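Local structure of uncharacterized protein (Magnetospirillum magneticum AMB-1, 5MU5) at residues A[273-278]-A[407-412]; A[487-492]-A[499-504]; A[560-565]-A[624-629]. The protein is probably a Maf glycosyltransferase involved in bacterial flagella formation, presumably transferring sugar onto flagellin. All coordinates share one frame; numbering follows the deposited sequence.

Contact 1 (A[273-278]-A[407-412])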
loop_
_atom_site.group_PDB
_atom_site.type_symbol
_atom_site.label_atom_id
_atom_site.label_comp_id
_atom_site.label_asym_id
_atom_site.label_seq_id
_atom_site.Cartn_x
_atom_site.Cartn_y
_atom_site.Cartn_z
ATOM N N THR A 273 17.154 2.253 -30.472
ATOM C CA THR A 273 16.821 0.884 -30.843
ATOM C C THR A 273 15.475 0.536 -30.204
ATOM O O THR A 273 15.258 0.810 -29.026
ATOM C CB THR A 273 17.864 -0.131 -30.340
ATOM O OG1 THR A 273 19.149 0.240 -30.822
ATOM C CG2 THR A 273 17.563 -1.528 -30.849
ATOM N N PRO A 274 14.565 -0.055 -30.979
ATOM C CA PRO A 274 13.313 -0.430 -30.345
ATOM C C PRO A 274 13.489 -1.619 -29.426
ATOM O O PRO A 274 14.417 -2.389 -29.579
ATOM C CB PRO A 274 12.386 -0.787 -31.516
ATOM C CG PRO A 274 13.234 -0.854 -32.716
ATOM C CD PRO A 274 14.625 -0.411 -32.397
ATOM N N VAL A 275 12.586 -1.755 -28.478
ATOM C CA VAL A 275 12.595 -2.876 -27.572
ATOM C C VAL A 275 11.272 -3.643 -27.692
ATOM O O VAL A 275 10.195 -3.050 -27.828
ATOM C CB VAL A 275 12.884 -2.414 -26.122
ATOM C CG1 VAL A 275 11.699 -1.674 -25.535
ATOM C CG2 VAL A 275 13.216 -3.615 -25.255
ATOM N N PHE A 276 11.387 -4.971 -27.689
ATOM C CA PHE A 276 10.252 -5.865 -27.678
ATOM C C PHE A 276 10.121 -6.428 -26.287
ATOM O O PHE A 276 11.036 -7.112 -25.816
ATOM C CB PHE A 276 10.421 -7.039 -28.629
ATOM C CG PHE A 276 10.444 -6.668 -30.067
ATOM C CD1 PHE A 276 10.136 -5.375 -30.504
ATOM C CD2 PHE A 276 10.737 -7.629 -30.995
ATOM C CE1 PHE A 276 10.139 -5.075 -31.837
ATOM C CE2 PHE A 276 10.744 -7.325 -32.337
ATOM C CZ PHE A 276 10.451 -6.056 -32.759
ATOM N N ILE A 277 9.002 -6.115 -25.636
ATOM C CA ILE A 277 8.708 -6.593 -24.290
ATOM C C ILE A 277 7.745 -7.733 -24.455
ATOM O O ILE A 277 6.676 -7.557 -25.013
ATOM C CB ILE A 277 8.123 -5.473 -23.433
ATOM C CG1 ILE A 277 9.229 -4.453 -23.157
ATOM C CG2 ILE A 277 7.596 -6.022 -22.118
ATOM C CD1 ILE A 277 8.738 -3.074 -22.837
ATOM N N VAL A 278 8.142 -8.904 -23.985
ATOM C CA VAL A 278 7.410 -10.112 -24.258
ATOM C C VAL A 278 6.914 -10.731 -22.974
ATOM O O VAL A 278 7.703 -11.125 -22.137
ATOM C CB VAL A 278 8.294 -11.156 -24.974
ATOM C CG1 VAL A 278 7.464 -12.339 -25.405
ATOM C CG2 VAL A 278 8.965 -10.542 -26.194
ATOM N N ARG A 407 12.672 3.954 -25.665
ATOM C CA ARG A 407 11.525 4.811 -25.860
ATOM C C ARG A 407 10.504 4.283 -26.863
ATOM O O ARG A 407 9.310 4.522 -26.688
ATOM C CB ARG A 407 11.999 6.204 -26.233
ATOM C CG ARG A 407 12.799 6.892 -25.116
ATOM C CD ARG A 407 11.908 7.250 -23.937
ATOM N NE ARG A 407 12.637 7.891 -22.834
ATOM C CZ ARG A 407 13.197 7.258 -21.812
ATOM N NH1 ARG A 407 13.142 5.930 -21.713
ATOM N NH2 ARG A 407 13.798 7.953 -20.859
ATOM N N GLU A 408 10.959 3.554 -27.877
ATOM C CA GLU A 408 10.086 2.913 -28.817
ATOM C C GLU A 408 9.897 1.486 -28.311
ATOM O O GLU A 408 10.825 0.692 -28.287
ATOM C CB GLU A 408 10.682 2.949 -30.213
ATOM C CG GLU A 408 9.687 2.572 -31.311
ATOM C CD GLU A 408 10.326 2.527 -32.696
ATOM O OE1 GLU A 408 11.283 3.286 -32.928
ATOM O OE2 GLU A 408 9.871 1.753 -33.558
ATOM N N LEU A 409 8.687 1.180 -27.877
ATOM C CA LEU A 409 8.391 -0.082 -27.211
ATOM C C LEU A 409 7.322 -0.842 -27.936
ATOM O O LEU A 409 6.334 -0.259 -28.341
ATOM C CB LEU A 409 7.836 0.183 -25.810
ATOM C CG LEU A 409 8.758 0.394 -24.626
ATOM C CD1 LEU A 409 9.768 1.494 -24.864
ATOM C CD2 LEU A 409 7.912 0.724 -23.409
ATOM N N TYR A 410 7.509 -2.153 -28.041
ATOM C CA TYR A 410 6.507 -3.031 -28.614
ATOM C C TYR A 410 6.178 -4.106 -27.605
ATOM O O TYR A 410 7.068 -4.803 -27.110
ATOM C CB TYR A 410 7.004 -3.641 -29.910
ATOM C CG TYR A 410 7.222 -2.600 -30.975
ATOM C CD1 TYR A 410 8.405 -1.889 -31.041
ATOM C CD2 TYR A 410 6.228 -2.300 -31.897
ATOM C CE1 TYR A 410 8.596 -0.916 -32.000
ATOM C CE2 TYR A 410 6.416 -1.335 -32.868
ATOM C CZ TYR A 410 7.599 -0.648 -32.907
ATOM O OH TYR A 410 7.798 0.307 -33.872
ATOM N N LEU A 411 4.898 -4.227 -27.285
ATOM C CA LEU A 411 4.449 -5.287 -26.391
ATOM C C LEU A 411 3.906 -6.499 -27.147
ATOM O O LEU A 411 3.061 -6.389 -28.022
ATOM C CB LEU A 411 3.379 -4.780 -25.440
ATOM C CG LEU A 411 3.645 -3.488 -24.683
ATOM C CD1 LEU A 411 2.392 -3.191 -23.872
ATOM C CD2 LEU A 411 4.879 -3.546 -23.797
ATOM N N PHE A 412 4.392 -7.666 -26.765
ATOM C CA PHE A 412 3.939 -8.924 -27.303
ATOM C C PHE A 412 3.618 -9.835 -26.123
ATOM O O PHE A 412 4.309 -9.806 -25.095
ATOM C CB PHE A 412 5.030 -9.563 -28.157
ATOM C CG PHE A 412 5.428 -8.750 -29.348
ATOM C CD1 PHE A 412 6.439 -7.817 -29.247
ATOM C CD2 PHE A 412 4.829 -8.957 -30.571
ATOM C CE1 PHE A 412 6.837 -7.086 -30.357
ATOM C CE2 PHE A 412 5.201 -8.226 -31.676
ATOM C CZ PHE A 412 6.211 -7.294 -31.576
HETATM O O HOH W 1 13.928 2.966 -28.104
#
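Phe412 meets Phe276 edge to face across two parallel strands, with Phe412 CE1 lying 3.6 Å from Phe276 CG, over the ring but toward its rim. The two planes stand 62° apart. On the same side of the sheet Tyr410 extends the aromatic cluster: its CD1 comes within 3.7 Å of Phe276 CE1, the rings being inclined at 81°. Pro274 CB reaches the tyrosine's edge, 3.8 Å from Tyr410 CE1. The Tyr410 hydroxyl donates to Glu408 OE2 over 2.5 Å, using the anti lone pair, and this bond tethers the tip of the tyrosine and should orient the hydroxyl hydrogen.

Ile277 carries the contact on the other side of the sheet. Its CG1 stands beside the backbone N (chi1 -70°), and CD1 beyond it packs 3.9 Å from Leu409 CG, while Ile277 CB touches Leu411 CD2 at 3.8 Å. The same residue is gripped through both backbone groups, Ile277 N donating to Tyr410 O (2.8 Å) and Ile277 O accepting from Phe412 N (2.9 Å). Val275 repeats this pattern with Glu408 and Tyr410, which gives a regular parallel ladder.

Strand 299-303 flanks 275-278 on its far side, joined to it by a beta-alpha-beta connection through helix 284-294. That helix covers the aromatic side, Ile284 and Asp287 meeting Phe412 and Asn294 meeting Phe276, whereas strand 488-491 lies beyond 408-412.

Contact 2 (A[487-492]-A[499-504])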
loop_
_atom_site.group_PDB
_atom_site.type_symbol
_atom_site.label_atom_id
_atom_site.label_comp_id
_atom_site.label_asym_id
_atom_site.label_seq_id
_atom_site.Cartn_x
_atom_site.Cartn_y
_atom_site.Cartn_z
ATOM N N ALA A 487 8.406 8.590 -25.037
ATOM C CA ALA A 487 7.967 7.193 -25.182
ATOM C C ALA A 487 6.909 7.022 -26.265
ATOM O O ALA A 487 5.918 7.745 -26.304
ATOM C CB ALA A 487 7.406 6.687 -23.869
ATOM N N ASN A 488 7.125 6.037 -27.120
ATOM C CA ASN A 488 6.199 5.660 -28.155
ATOM C C ASN A 488 5.947 4.136 -28.051
ATOM O O ASN A 488 6.752 3.329 -28.501
ATOM C CB ASN A 488 6.840 6.068 -29.472
ATOM C CG ASN A 488 5.888 6.058 -30.626
ATOM O OD1 ASN A 488 4.707 6.399 -30.498
ATOM N ND2 ASN A 488 6.405 5.682 -31.789
ATOM N N ALA A 489 4.841 3.748 -27.434
ATOM C CA ALA A 489 4.551 2.351 -27.154
ATOM C C ALA A 489 3.440 1.753 -28.011
ATOM O O ALA A 489 2.366 2.319 -28.141
ATOM C CB ALA A 489 4.206 2.187 -25.687
ATOM N N PHE A 490 3.717 0.582 -28.572
ATOM C CA PHE A 490 2.782 -0.130 -29.418
ATOM C C PHE A 490 2.404 -1.433 -28.767
ATOM O O PHE A 490 3.232 -2.078 -28.147
ATOM C CB PHE A 490 3.402 -0.372 -30.778
ATOM C CG PHE A 490 3.791 0.892 -31.476
ATOM C CD1 PHE A 490 5.061 1.425 -31.317
ATOM C CD2 PHE A 490 2.868 1.590 -32.243
ATOM C CE1 PHE A 490 5.413 2.603 -31.944
ATOM C CE2 PHE A 490 3.217 2.762 -32.873
ATOM C CZ PHE A 490 4.482 3.274 -32.718
ATOM N N ASN A 491 1.132 -1.798 -28.848
ATOM C CA ASN A 491 0.693 -3.054 -28.276
ATOM C C ASN A 491 0.278 -3.931 -29.428
ATOM O O ASN A 491 -0.677 -3.600 -30.120
ATOM C CB ASN A 491 -0.470 -2.845 -27.313
ATOM C CG ASN A 491 -0.855 -4.119 -26.575
ATOM O OD1 ASN A 491 -0.204 -5.173 -26.710
ATOM N ND2 ASN A 491 -1.915 -4.030 -25.779
ATOM N N CYS A 492 1.026 -5.015 -29.643
ATOM C CA CYS A 492 0.713 -6.005 -30.667
ATOM C C CYS A 492 -0.049 -7.209 -30.112
ATOM O O CYS A 492 -0.443 -8.113 -30.872
ATOM C CB CYS A 492 2.001 -6.489 -31.365
ATOM S SG CYS A 492 3.013 -5.173 -32.121
ATOM N N GLU A 499 -3.609 1.818 -21.579
ATOM C CA GLU A 499 -3.428 3.263 -21.755
ATOM C C GLU A 499 -2.001 3.597 -22.173
ATOM O O GLU A 499 -1.046 2.926 -21.772
ATOM C CB GLU A 499 -3.658 4.027 -20.437
ATOM C CG GLU A 499 -5.076 4.070 -19.937
ATOM C CD GLU A 499 -5.202 4.828 -18.617
ATOM O OE1 GLU A 499 -4.830 6.023 -18.556
ATOM O OE2 GLU A 499 -5.693 4.239 -17.632
ATOM N N ASN A 500 -1.878 4.687 -22.918
ATOM C CA ASN A 500 -0.617 5.189 -23.413
ATOM C C ASN A 500 0.103 4.265 -24.387
ATOM O O ASN A 500 1.320 4.350 -24.529
ATOM C CB ASN A 500 0.263 5.571 -22.240
ATOM C CG ASN A 500 -0.320 6.706 -21.455
ATOM O OD1 ASN A 500 -0.625 7.717 -22.025
ATOM N ND2 ASN A 500 -0.457 6.550 -20.159
ATOM N N THR A 501 -0.654 3.405 -25.062
ATOM C CA THR A 501 -0.110 2.504 -26.079
ATOM C C THR A 501 -0.980 2.625 -27.296
ATOM O O THR A 501 -2.136 2.983 -27.168
ATOM C CB THR A 501 -0.150 1.005 -25.652
ATOM O OG1 THR A 501 -1.510 0.563 -25.565
ATOM C CG2 THR A 501 0.522 0.793 -24.342
ATOM N N ARG A 502 -0.447 2.335 -28.476
ATOM C CA ARG A 502 -1.267 2.325 -29.685
ATOM C C ARG A 502 -1.382 0.889 -30.169
ATOM O O ARG A 502 -0.403 0.188 -30.257
ATOM C CB ARG A 502 -0.685 3.207 -30.791
ATOM C CG ARG A 502 -1.270 4.610 -30.867
ATOM C CD ARG A 502 -1.126 5.222 -32.266
ATOM N NE ARG A 502 0.276 5.358 -32.667
ATOM C CZ ARG A 502 1.105 6.324 -32.257
ATOM N NH1 ARG A 502 0.683 7.266 -31.416
ATOM N NH2 ARG A 502 2.370 6.348 -32.679
ATOM N N PRO A 503 -2.592 0.434 -30.460
ATOM C CA PRO A 503 -2.737 -0.898 -31.026
ATOM C C PRO A 503 -1.965 -0.999 -32.326
ATOM O O PRO A 503 -1.943 -0.056 -33.084
ATOM C CB PRO A 503 -4.239 -0.980 -31.328
ATOM C CG PRO A 503 -4.861 -0.045 -30.348
ATOM C CD PRO A 503 -3.889 1.075 -30.185
ATOM N N LEU A 504 -1.356 -2.132 -32.594
ATOM C CA LEU A 504 -0.601 -2.316 -33.819
ATOM C C LEU A 504 -0.549 -3.792 -34.101
ATOM O O LEU A 504 -0.088 -4.555 -33.277
ATOM C CB LEU A 504 0.835 -1.808 -33.664
ATOM C CG LEU A 504 1.726 -1.980 -34.901
ATOM C CD1 LEU A 504 1.298 -1.035 -36.012
ATOM C CD2 LEU A 504 3.184 -1.728 -34.588
HETATM O O HOH W 2 3.077 5.758 -26.057
HETATM O O HOH W 3 -3.164 -1.388 -25.672
#
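Phe490 and Arg502 pair at the margin of the large mixed sheet, where the short strand 502-503 runs parallel to 488-491 as the outermost strand. Arg502 is held through both backbone groups: its N donates to Ala489 O (2.8 Å), and its O accepts from Asn491 N (2.9 Å). Leu504 N then reaches Asn491 O at 3.0 Å.

Both Phe490 and Arg502 extend from the same side of the sheet and lie alongside one another. The arginine chain bends at chi3 (-61°), and its NH2 comes 3.7 Å from Phe490 CE2. Ring and guanidinium planes are 75° apart, so the two groups do not lie flat on each other. Leu504 approaches the root of the same phenylalanine, its CD2 4.0 Å from Phe490 CB.

The two strands are neighbours in sequence as well as in space: residues 493-498, neither helix nor strand, carry the chain back so that it can run parallel again. On the side of the sheet away from Phe490, a water 2.9 Å from Asn491 ND2 also donates to Thr501 OG1, which in turn bonds Ile498 O, while Asn491 OD1 takes the N-H of Ser493. A second water joins Ala489 N to Asn500 O, and Ile480 of helix 467-482 packs against Ala489, Asn500 and Thr501.

Contact 3 (A[560-565]-A[624-629])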
loop_
_atom_site.group_PDB
_atom_site.type_symbol
_atom_site.label_atom_id
_atom_site.label_comp_id
_atom_site.label_asym_id
_atom_site.label_seq_id
_atom_site.Cartn_x
_atom_site.Cartn_y
_atom_site.Cartn_z
ATOM N N ALA A 560 5.704 -0.303 25.951
ATOM C CA ALA A 560 4.514 0.486 25.622
ATOM C C ALA A 560 3.253 -0.243 26.046
ATOM O O ALA A 560 2.373 0.349 26.641
ATOM C CB ALA A 560 4.467 0.774 24.132
ATOM N N MET A 561 3.172 -1.532 25.741
ATOM C CA MET A 561 2.042 -2.361 26.175
ATOM C C MET A 561 1.924 -2.360 27.716
ATOM O O MET A 561 0.826 -2.201 28.248
ATOM C CB MET A 561 2.187 -3.789 25.604
ATOM C CG MET A 561 1.238 -4.828 26.172
ATOM S SD MET A 561 -0.496 -4.412 25.875
ATOM C CE MET A 561 -0.600 -4.849 24.137
ATOM N N ASP A 562 3.042 -2.508 28.432
ATOM C CA ASP A 562 3.007 -2.455 29.914
ATOM C C ASP A 562 2.560 -1.094 30.430
ATOM O O ASP A 562 1.825 -1.020 31.396
ATOM C CB ASP A 562 4.367 -2.780 30.563
ATOM C CG ASP A 562 4.688 -4.263 30.562
ATOM O OD1 ASP A 562 3.785 -5.084 30.292
ATOM O OD2 ASP A 562 5.861 -4.620 30.819
ATOM N N ASP A 563 3.010 -0.022 29.800
ATOM C CA ASP A 563 2.653 1.306 30.270
ATOM C C ASP A 563 1.219 1.678 29.916
ATOM O O ASP A 563 0.625 2.481 30.610
ATOM C CB ASP A 563 3.599 2.366 29.682
ATOM C CG ASP A 563 5.046 2.180 30.118
ATOM O OD1 ASP A 563 5.287 1.609 31.203
ATOM O OD2 ASP A 563 5.949 2.620 29.380
ATOM N N HIS A 564 0.653 1.114 28.854
ATOM C CA HIS A 564 -0.654 1.591 28.401
ATOM C C HIS A 564 -1.760 0.557 28.276
ATOM O O HIS A 564 -2.851 0.875 27.778
ATOM C CB HIS A 564 -0.478 2.377 27.114
ATOM C CG HIS A 564 0.455 3.530 27.271
ATOM N ND1 HIS A 564 0.137 4.632 28.032
ATOM C CD2 HIS A 564 1.721 3.726 26.835
ATOM C CE1 HIS A 564 1.149 5.480 28.027
ATOM N NE2 HIS A 564 2.126 4.951 27.313
ATOM N N VAL A 565 -1.486 -0.659 28.753
ATOM C CA VAL A 565 -2.494 -1.707 28.836
ATOM C C VAL A 565 -3.765 -1.109 29.431
ATOM O O VAL A 565 -3.715 -0.423 30.458
ATOM C CB VAL A 565 -2.020 -2.915 29.700
ATOM C CG1 VAL A 565 -1.536 -2.470 31.082
ATOM C CG2 VAL A 565 -3.129 -3.957 29.822
ATOM N N ILE A 624 -4.530 -10.661 29.865
ATOM C CA ILE A 624 -4.225 -11.715 28.893
ATOM C C ILE A 624 -3.506 -11.173 27.664
ATOM O O ILE A 624 -2.523 -11.761 27.186
ATOM C CB ILE A 624 -5.504 -12.440 28.468
ATOM C CG1 ILE A 624 -5.955 -13.351 29.620
ATOM C CG2 ILE A 624 -5.268 -13.271 27.208
ATOM C CD1 ILE A 624 -7.323 -13.969 29.438
ATOM N N ILE A 625 -4.015 -10.068 27.131
ATOM C CA ILE A 625 -3.431 -9.452 25.952
ATOM C C ILE A 625 -2.000 -8.986 26.231
ATOM O O ILE A 625 -1.104 -9.165 25.400
ATOM C CB ILE A 625 -4.280 -8.249 25.511
ATOM C CG1 ILE A 625 -5.559 -8.754 24.884
ATOM C CG2 ILE A 625 -3.545 -7.381 24.502
ATOM C CD1 ILE A 625 -6.612 -7.695 24.804
ATOM N N ARG A 626 -1.801 -8.402 27.407
ATOM C CA ARG A 626 -0.505 -7.891 27.790
ATOM C C ARG A 626 0.483 -9.031 27.851
ATOM O O ARG A 626 1.561 -8.964 27.283
ATOM C CB ARG A 626 -0.581 -7.192 29.148
ATOM C CG ARG A 626 0.676 -6.425 29.537
ATOM C CD ARG A 626 0.744 -6.158 31.043
ATOM N NE ARG A 626 0.756 -7.429 31.751
ATOM C CZ ARG A 626 1.790 -8.274 31.798
ATOM N NH1 ARG A 626 2.940 -7.995 31.193
ATOM N NH2 ARG A 626 1.664 -9.428 32.436
ATOM N N ASP A 627 0.091 -10.091 28.522
ATOM C CA ASP A 627 0.992 -11.208 28.742
ATOM C C ASP A 627 1.353 -11.925 27.428
ATOM O O ASP A 627 2.514 -12.223 27.188
ATOM C CB ASP A 627 0.351 -12.188 29.713
ATOM C CG ASP A 627 1.289 -13.267 30.131
ATOM O OD1 ASP A 627 2.463 -12.956 30.397
ATOM O OD2 ASP A 627 0.857 -14.429 30.200
ATOM N N GLU A 628 0.351 -12.193 26.590
ATOM C CA GLU A 628 0.587 -12.829 25.301
ATOM C C GLU A 628 1.331 -11.914 24.348
ATOM O O GLU A 628 2.126 -12.385 23.548
ATOM C CB GLU A 628 -0.714 -13.305 24.674
ATOM C CG GLU A 628 -1.352 -14.451 25.447
ATOM C CD GLU A 628 -0.530 -15.743 25.449
ATOM O OE1 GLU A 628 0.361 -15.914 24.574
ATOM O OE2 GLU A 628 -0.789 -16.605 26.335
ATOM N N PHE A 629 1.094 -10.612 24.434
ATOM C CA PHE A 629 1.830 -9.682 23.598
ATOM C C PHE A 629 3.326 -9.797 23.919
ATOM O O PHE A 629 4.148 -9.807 23.006
ATOM C CB PHE A 629 1.304 -8.267 23.798
ATOM C CG PHE A 629 1.815 -7.269 22.799
ATOM C CD1 PHE A 629 1.256 -7.192 21.524
ATOM C CD2 PHE A 629 2.831 -6.373 23.142
ATOM C CE1 PHE A 629 1.714 -6.264 20.595
ATOM C CE2 PHE A 629 3.288 -5.436 22.216
ATOM C CZ PHE A 629 2.731 -5.386 20.939
#
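Met561 lays its terminal methyl over the face of the Phe629 ring, a CH-pi contact in which CE, not the sulfur, makes the close approach. Met561 CE sits 3.9 Å from the centroid of the Phe629 ring and 22° off its normal, displaced toward the CG side of the ring. The sulfur stands farther away and oblique to the ring, a looser Met-aromatic contact. Met561 CB already touches the ring, 3.6 Å from Phe629 CD2, and the bends at chi2 (61°) and chi3 (76°) bring the chain's end back over the same ring. Met561 CE also packs against Ile625 CG2 at 3.9 Å, and Met561 CG lies 3.8 Å from Arg626 CG. The thioether is thus wedged among three residues of the facing helix.

These helices, 546-564 and 618-646, belong to the Maf helical bundle and run antiparallel, their axes coming within 9.9 Å in this part. Tyr605 of helix 589-609 touches Met561, Ile625 and Phe629, closing the apolar side, and Leu571 of helix 568-579 also meets the methionine.

Toward the partly exposed side the contact turns polar. Arg626 NH1 donates to Asp562 OD1 over 3.2 Å in a salt bridge, approaching on the syn side but somewhat out of the carboxylate plane. The aliphatic part of the arginine lies close as well, with Arg626 CD 3.3 Å from Asp562 OD1. Val565, the first residue to leave the helix, sets CG2 near Arg626 CB.

Arg626 NE has a second acidic partner, Glu623, and Asp562 OD1 receives a further weak bond from His630. Shared among several partners, the Asp562-Arg626 bridge is probably one link in a small charged network bordering an apolar core, rather than an isolated ion pair.

Following the chain from the N terminus, contact 1 closes first, returning 407-412 to the side of 273-278 after 128 residues that include several helices and strands of the same sheet. Contact 2 follows in series and closes a loop of only six residues. The two join in one sheet: strand 488-491 lies beside 408-412, Phe490 stacks on Tyr410, and together they order four adjacent strands, 275-278, 408-412, 488-491 and 502-503. Contact 3 comes last, closing 58 mostly helical residues within the helical bundle. It lies on the opposite side of the chain's centre, its own centre about 56 Å from those of the other two. None of the three loops nests in or crosses another.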